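Local atomic coordinates of putative uncharacterized protein TTHB071 (Thermus thermophilus, PDB entry 3AYV), a protein that is of uncertain function but binds zinc ions in a TIM barrel, has been implicated in protection against oxidative stress and may act as a phosphodiesterase. Residues L146-V149 / L150-H153. Residues are numbered along the deposited sequence; the frame is centred on the assembly and turned at random.
Sequences LRPV and LEAH
Leu150 N gives a hydrogen bond to Leu146 O at 3.1 Å, almost straight (172°), and the same i to i+4 pattern runs from Glu151 N to Arg147 O and from Ala152 N to Pro148 O. These bonds belong to the short helix 147-153 of a beta-alpha-beta unit in the TIM barrel. It follows strand 132-136 and leads into the parallel strand 158-162. The last bond, His153 N to Val149 O, is weak: 3.3 Å and bent to 141°. Leu146 and Val149 turn to the barrel, where both meet Leu135. Leu150 sets its CG 3.5 Å from Leu146 O and packs on Phe159. Pro148 and Ala152 face the neighbouring helix 112-118, and Ala152 CB lies 3.3 Å from Pro148 O. Arg147 and Glu151 are one turn apart on the exposed side, but their charged groups do not meet. Arg147 bends at chi3 (-82°), and its NH2 makes a weak hydrogen bond to Ala180 O. Glu151 CG, beside its own backbone N, lies 3.1 Å from Arg147 O; the extended chain then brings OE1 to 3.5 Å from Pro148 CA. His153 NE2 bonds to Ala116 O, and Val149 O lies at the ring edge, 3.6 Å from His153 CD2.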
loop_
_atom_site.group_PDB
_atom_site.type_symbol
_atom_site.label_atom_id
_atom_site.label_comp_id
_atom_site.label_asym_id
_atom_site.label_seq_id
_atom_site.Cartn_x
_atom_site.Cartn_y
_atom_site.Cartn_z
ATOM N N LEU A 146 7.445 11.937 5.753
ATOM C CA LEU A 146 6.841 11.650 4.445
ATOM C C LEU A 146 6.387 12.935 3.752
ATOM O O LEU A 146 6.385 13.024 2.523
ATOM C CB LEU A 146 5.638 10.698 4.592
ATOM C CG LEU A 146 6.070 9.302 5.082
ATOM C CD1 LEU A 146 4.840 8.414 5.136
ATOM C CD2 LEU A 146 7.237 8.666 4.224
ATOM N N ARG A 147 5.973 13.913 4.541
ATOM C CA ARG A 147 5.460 15.162 3.970
ATOM C C ARG A 147 6.398 15.808 2.906
ATOM O O ARG A 147 5.921 16.194 1.838
ATOM C CB ARG A 147 5.108 16.151 5.100
ATOM C CG ARG A 147 4.286 17.348 4.619
ATOM C CD ARG A 147 3.861 18.223 5.783
ATOM N NE ARG A 147 2.670 17.699 6.457
ATOM C CZ ARG A 147 1.422 17.907 6.036
ATOM N NH1 ARG A 147 1.193 18.612 4.931
ATOM N NH2 ARG A 147 0.398 17.400 6.719
ATOM N N PRO A 148 7.717 15.925 3.184
ATOM C CA PRO A 148 8.589 16.530 2.152
ATOM C C PRO A 148 8.738 15.687 0.870
ATOM O O PRO A 148 8.984 16.239 -0.230
ATOM C CB PRO A 148 9.948 16.623 2.860
ATOM C CG PRO A 148 9.613 16.556 4.384
ATOM C CD PRO A 148 8.497 15.546 4.389
ATOM N N VAL A 149 8.625 14.369 0.991
ATOM C CA VAL A 149 8.684 13.512 -0.206
ATOM C C VAL A 149 7.498 13.848 -1.101
ATOM O O VAL A 149 7.637 14.028 -2.326
ATOM C CB VAL A 149 8.657 11.998 0.129
ATOM C CG1 VAL A 149 8.890 11.154 -1.135
ATOM C CG2 VAL A 149 9.714 11.649 1.206
ATOM N N LEU A 150 6.310 13.878 -0.492
ATOM C CA LEU A 150 5.097 14.263 -1.217
ATOM C C LEU A 150 5.197 15.670 -1.799
ATOM O O LEU A 150 4.847 15.892 -2.972
ATOM C CB LEU A 150 3.878 14.155 -0.288
ATOM C CG LEU A 150 3.706 12.770 0.348
ATOM C CD1 LEU A 150 2.692 12.802 1.462
ATOM C CD2 LEU A 150 3.283 11.783 -0.744
ATOM N N GLU A 151 5.665 16.622 -1.005
ATOM C CA GLU A 151 5.712 18.023 -1.466
ATOM C C GLU A 151 6.691 18.195 -2.620
ATOM O O GLU A 151 6.419 18.940 -3.567
ATOM C CB GLU A 151 6.204 18.930 -0.362
ATOM C CG GLU A 151 5.400 19.053 0.858
ATOM C CD GLU A 151 6.113 20.028 1.787
ATOM O OE1 GLU A 151 6.908 19.576 2.663
ATOM O OE2 GLU A 151 5.949 21.243 1.568
ATOM N N ALA A 152 7.851 17.538 -2.518
ATOM C CA ALA A 152 8.847 17.604 -3.585
ATOM C C ALA A 152 8.269 17.115 -4.904
ATOM O O ALA A 152 8.620 17.632 -5.985
ATOM C CB ALA A 152 10.144 16.831 -3.211
ATOM N N HIS A 153 7.347 16.152 -4.841
ATOM C CA HIS A 153 6.768 15.639 -6.071
ATOM C C HIS A 153 5.509 16.390 -6.537
ATOM O O HIS A 153 4.968 16.099 -7.617
ATOM C CB HIS A 153 6.642 14.116 -6.042
ATOM C CG HIS A 153 7.938 13.433 -6.349
ATOM N ND1 HIS A 153 8.476 13.411 -7.620
ATOM C CD2 HIS A 153 8.852 12.835 -5.543
ATOM C CE1 HIS A 153 9.639 12.781 -7.595
ATOM N NE2 HIS A 153 9.892 12.422 -6.344
#